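Local atomic coordinates of putative type III secretion protein YscO (Vibrio parahaemolyticus, PDB entry 4MH6), a protein that probably serves the type III secretion system as a YscO-family component, built as a long alpha-helical hairpin, though its precise role is not established. Residues V117-T120 with L121-R125; Q47-R50 with V51-A55. All coordinates share one frame; numbering follows the deposited sequence.

Interaction 1 of 2, residues V117-T120 with L121-R125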
loop_
_atom_site.group_PDB
_atom_site.type_symbol
_atom_site.label_atom_id
_atom_site.label_comp_id
_atom_site.label_asym_id
_atom_site.label_seq_id
_atom_site.Cartn_x
_atom_site.Cartn_y
_atom_site.Cartn_z
ATOM N N VAL A 117 -0.772 8.382 -13.706
ATOM C CA VAL A 117 -1.212 8.384 -12.313
ATOM C C VAL A 117 -2.271 7.306 -12.082
ATOM O O VAL A 117 -2.304 6.693 -10.999
ATOM C CB VAL A 117 -1.750 9.747 -11.845
ATOM C CG1 VAL A 117 -2.237 9.641 -10.413
ATOM C CG2 VAL A 117 -0.673 10.811 -11.923
ATOM N N LYS A 118 -3.144 7.065 -13.067
ATOM C CA LYS A 118 -4.127 5.986 -12.904
ATOM C C LYS A 118 -3.455 4.631 -12.795
ATOM O O LYS A 118 -3.886 3.797 -12.021
ATOM C CB LYS A 118 -5.119 5.933 -14.043
ATOM C CG LYS A 118 -6.171 6.982 -13.961
ATOM C CD LYS A 118 -7.146 6.842 -15.096
ATOM C CE LYS A 118 -8.243 7.864 -14.920
ATOM N NZ LYS A 118 -9.030 8.023 -16.159
ATOM N N VAL A 119 -2.417 4.408 -13.586
ATOM C CA VAL A 119 -1.697 3.142 -13.526
ATOM C C VAL A 119 -1.035 3.026 -12.148
ATOM O O VAL A 119 -1.016 1.963 -11.523
ATOM C CB VAL A 119 -0.614 3.046 -14.641
ATOM C CG1 VAL A 119 0.261 1.821 -14.464
ATOM C CG2 VAL A 119 -1.255 2.997 -16.000
ATOM N N THR A 120 -0.498 4.145 -11.687
ATOM C CA THR A 120 0.194 4.188 -10.434
ATOM C C THR A 120 -0.755 3.822 -9.328
ATOM O O THR A 120 -0.396 3.103 -8.406
ATOM C CB THR A 120 0.787 5.585 -10.202
ATOM O OG1 THR A 120 1.806 5.818 -11.179
ATOM C CG2 THR A 120 1.423 5.685 -8.839
ATOM N N LEU A 121 -1.982 4.296 -9.441
ATOM C CA LEU A 121 -2.976 4.035 -8.446
ATOM C C LEU A 121 -3.390 2.569 -8.444
ATOM O O LEU A 121 -3.552 1.992 -7.367
ATOM C CB LEU A 121 -4.161 4.971 -8.664
ATOM C CG LEU A 121 -5.366 4.877 -7.724
ATOM C CD1 LEU A 121 -4.971 4.945 -6.249
ATOM C CD2 LEU A 121 -6.357 5.975 -8.090
ATOM N N GLU A 122 -3.552 1.934 -9.609
ATOM C CA GLU A 122 -3.943 0.525 -9.560
ATOM C C GLU A 122 -2.771 -0.314 -9.044
ATOM O O GLU A 122 -2.970 -1.363 -8.398
ATOM C CB GLU A 122 -4.489 -0.023 -10.865
ATOM C CG GLU A 122 -3.502 -0.086 -11.996
ATOM C CD GLU A 122 -3.916 -1.078 -13.094
ATOM O OE1 GLU A 122 -4.266 -2.247 -12.747
ATOM O OE2 GLU A 122 -3.839 -0.702 -14.303
ATOM N N GLN A 123 -1.556 0.159 -9.300
ATOM C CA GLN A 123 -0.374 -0.512 -8.780
ATOM C C GLN A 123 -0.256 -0.381 -7.254
ATOM O O GLN A 123 0.140 -1.348 -6.568
ATOM C CB GLN A 123 0.880 0.018 -9.451
ATOM C CG GLN A 123 1.050 -0.513 -10.864
ATOM C CD GLN A 123 2.236 0.084 -11.583
ATOM O OE1 GLN A 123 2.510 1.279 -11.479
ATOM N NE2 GLN A 123 2.918 -0.732 -12.360
ATOM N N GLU A 124 -0.604 0.789 -6.711
ATOM C CA GLU A 124 -0.534 0.998 -5.256
ATOM C C GLU A 124 -1.620 0.173 -4.583
ATOM O O GLU A 124 -1.413 -0.400 -3.500
ATOM C CB GLU A 124 -0.697 2.468 -4.892
ATOM C CG GLU A 124 0.357 3.416 -5.466
ATOM C CD GLU A 124 1.777 3.163 -4.966
ATOM O OE1 GLU A 124 2.687 3.938 -5.347
ATOM O OE2 GLU A 124 2.008 2.204 -4.203
ATOM N N ARG A 125 -2.788 0.120 -5.216
ATOM C CA ARG A 125 -3.885 -0.687 -4.677
ATOM C C ARG A 125 -3.529 -2.180 -4.721
ATOM O O ARG A 125 -3.918 -2.955 -3.864
ATOM C CB ARG A 125 -5.148 -0.412 -5.476
ATOM C CG ARG A 125 -5.779 0.915 -5.118
ATOM C CD ARG A 125 -6.758 1.392 -6.166
ATOM N NE ARG A 125 -7.609 2.459 -5.655
ATOM C CZ ARG A 125 -8.443 3.153 -6.412
ATOM N NH1 ARG A 125 -8.489 2.895 -7.705
ATOM N NH2 ARG A 125 -9.207 4.117 -5.898
#
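Thr120 and Glu124 lie side by side one helical turn apart, pointing the same way. The backbone carbonyl of Thr120 takes the amide of its partner, with Glu124 N 2.9 Å from Thr120 O. The methyl CG2 of Thr120 stands anti to its own nitrogen and faces the carboxylate, with Glu124 OE1 4.1 Å from Thr120 CG2. The hydroxyl OG1 is turned back along the helix and hydrogen-bonds to Glu116 O. Glu124 bends at chi2 (-64°), and its other oxygen, OE2, is taken up by Gln47 of helix 18-84. Glu122 N donates to Lys118 O at 3.1 Å.

The stretch is one continuous piece of helix 90-167, the second long helix of an antiparallel hairpin and part of a predicted coiled coil. Leu121 N donates to Val117 O at 2.9 Å. The leucine side chain runs away from residues 117-120, and with Val117 it packs on Leu58 of helix 18-84. Leu121 CG also lies over one face of the Arg125 guanidinium, offset toward the rim and 3.6 Å above its plane.

Val119 and Gln123 form a second pair on the exposed side. Gln123 N bonds to Val119 O at 2.9 Å, with an N-H...O angle of 154°. The glutamine, extended beyond CG, lies alongside the valine and points the same way. Val119 CG1 meets Gln123 OE1 at 3.8 Å, a van der Waals contact of a methyl with an amide oxygen.

Interaction 2 of 2, residues Q47-R50 with V51-A55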
loop_
_atom_site.group_PDB
_atom_site.type_symbol
_atom_site.label_atom_id
_atom_site.label_comp_id
_atom_site.label_asym_id
_atom_site.label_seq_id
_atom_site.Cartn_x
_atom_site.Cartn_y
_atom_site.Cartn_z
ATOM N N GLN A 47 0.844 1.973 3.471
ATOM C CA GLN A 47 0.427 1.736 2.090
ATOM C C GLN A 47 -0.923 2.375 1.806
ATOM O O GLN A 47 -1.198 2.770 0.681
ATOM C CB GLN A 47 0.397 0.244 1.754
ATOM C CG GLN A 47 0.128 -0.027 0.273
ATOM C CD GLN A 47 1.167 0.593 -0.618
ATOM O OE1 GLN A 47 2.314 0.717 -0.232
ATOM N NE2 GLN A 47 0.779 0.962 -1.819
ATOM N N GLU A 48 -1.769 2.444 2.825
ATOM C CA GLU A 48 -3.049 3.110 2.685
ATOM C C GLU A 48 -2.762 4.602 2.482
ATOM O O GLU A 48 -3.497 5.278 1.763
ATOM C CB GLU A 48 -3.929 2.843 3.898
ATOM C CG GLU A 48 -4.422 1.403 3.898
ATOM C CD GLU A 48 -4.952 0.895 5.237
ATOM O OE1 GLU A 48 -4.475 1.390 6.284
ATOM O OE2 GLU A 48 -5.801 -0.047 5.242
ATOM N N TYR A 49 -1.677 5.107 3.078
ATOM C CA TYR A 49 -1.328 6.513 2.906
ATOM C C TYR A 49 -0.918 6.772 1.438
ATOM O O TYR A 49 -1.350 7.747 0.807
ATOM C CB TYR A 49 -0.206 6.939 3.878
ATOM C CG TYR A 49 0.174 8.386 3.693
ATOM C CD1 TYR A 49 1.166 8.757 2.783
ATOM C CD2 TYR A 49 -0.483 9.388 4.379
ATOM C CE1 TYR A 49 1.488 10.081 2.572
ATOM C CE2 TYR A 49 -0.153 10.712 4.188
ATOM C CZ TYR A 49 0.828 11.046 3.279
ATOM O OH TYR A 49 1.158 12.365 3.086
ATOM N N ARG A 50 -0.065 5.893 0.924
ATOM C CA ARG A 50 0.396 5.994 -0.451
ATOM C C ARG A 50 -0.792 5.976 -1.417
ATOM O O ARG A 50 -0.826 6.772 -2.350
ATOM C CB ARG A 50 1.460 4.904 -0.782
ATOM C CG ARG A 50 2.865 5.290 -0.326
ATOM C CD ARG A 50 3.983 4.365 -0.784
ATOM N NE ARG A 50 4.082 3.260 0.132
ATOM C CZ ARG A 50 5.010 3.104 1.078
ATOM N NH1 ARG A 50 6.033 3.929 1.207
ATOM N NH2 ARG A 50 4.923 2.052 1.880
ATOM N N VAL A 51 -1.775 5.101 -1.173
ATOM C CA VAL A 51 -2.960 5.046 -2.050
ATOM C C VAL A 51 -3.687 6.386 -2.016
ATOM O O VAL A 51 -3.895 6.999 -3.037
ATOM C CB VAL A 51 -3.948 3.896 -1.710
ATOM C CG1 VAL A 51 -5.216 4.022 -2.534
ATOM C CG2 VAL A 51 -3.322 2.532 -1.976
ATOM N N ALA A 52 -4.051 6.842 -0.837
ATOM C CA ALA A 52 -4.741 8.112 -0.681
ATOM C C ALA A 52 -3.954 9.247 -1.299
ATOM O O ALA A 52 -4.502 10.177 -1.895
ATOM C CB ALA A 52 -4.957 8.397 0.798
ATOM N N ASN A 53 -2.650 9.183 -1.156
ATOM C CA ASN A 53 -1.840 10.233 -1.695
ATOM C C ASN A 53 -1.872 10.272 -3.227
ATOM O O ASN A 53 -1.902 11.346 -3.837
ATOM C CB ASN A 53 -0.431 10.018 -1.258
ATOM C CG ASN A 53 0.418 11.165 -1.606
ATOM O OD1 ASN A 53 0.136 12.279 -1.178
ATOM N ND2 ASN A 53 1.463 10.929 -2.388
ATOM N N VAL A 54 -1.842 9.091 -3.849
ATOM C CA VAL A 54 -1.878 9.008 -5.305
ATOM C C VAL A 54 -3.250 9.403 -5.830
ATOM O O VAL A 54 -3.355 10.052 -6.884
ATOM C CB VAL A 54 -1.505 7.620 -5.801
ATOM C CG1 VAL A 54 -1.593 7.562 -7.317
ATOM C CG2 VAL A 54 -0.089 7.285 -5.363
ATOM N N ALA A 55 -4.296 9.028 -5.098
ATOM C CA ALA A 55 -5.654 9.382 -5.490
ATOM C C ALA A 55 -5.811 10.896 -5.529
ATOM O O ALA A 55 -6.495 11.431 -6.392
ATOM C CB ALA A 55 -6.659 8.776 -4.523
#
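Val51 meets Gln47 one helical turn back, through both its amide and a methyl. Val51 N donates to Gln47 O at 3.0 Å. The methyl Val51 CG2 lies beside its own nitrogen, anti to the carbonyl carbon, and this brings it to 3.4 Å from the same Gln47 O. Arg50 and Val54 repeat the pattern. Arg50 O accepts from Val54 N at 2.9 Å, and CG2 of Val54 lies close to that oxygen. In both cases a valine methyl lies beside the carbonyl that its own amide uses.

Tyr49 and Asn53 make the outer pair. Asn53 N reaches Tyr49 O at 2.8 Å. The phenol ring approaches the asparagine obliquely, with Tyr49 CE1 4.3 Å from Asn53 CB. Ala52 N bonds to Glu48 O at 3.1 Å, and its N-H...O angle of 176° is nearly straight.

The second shell is polar. Arg50 bends at chi3 (-85°), which swings its guanidinium back toward the preceding turn. There Arg50 NE donates to Gln47 OE1 at 3.1 Å. The glutamine oxygen lies at the guanidinium edge, close to its plane, but the donor sits above the plane of the amide carbonyl and not on a lone pair. With NE2 probably hydrogen-bonded to Glu124 of helix 90-167, both polar atoms of the Gln47 amide have a partner, which should limit its rotation. The Gln47 side chain also packs on Leu127, Leu128 and Lys131 of that helix. The two long helices pair antiparallel as a helical hairpin, consistent with the predicted coiled coil, and Gln47 sits at their interface.

How the interactions relate
Interaction 1 lies on helix 90-167 and interaction 2 on helix 18-84, so each is local to one arm of the hairpin. Their centres are 9 Å apart, and they touch across the helix interface. Leu121 CD1 packs on Val51 CG1 at 3.8 Å, and Val117 CG1 lies 3.7 Å from Val54 O. A probable hydrogen bond, Glu124 OE2 to Gln47 NE2 at 3.0 Å, joins them beside this packing. Val117 and Leu121 supply the apolar part of this face of interaction 1, and Glu124 its polar part. Interaction 1 is partly buried, with those two apolar residues inside. Interaction 2 is mostly surface: Gln47 is its single buried residue, against five exposed ones.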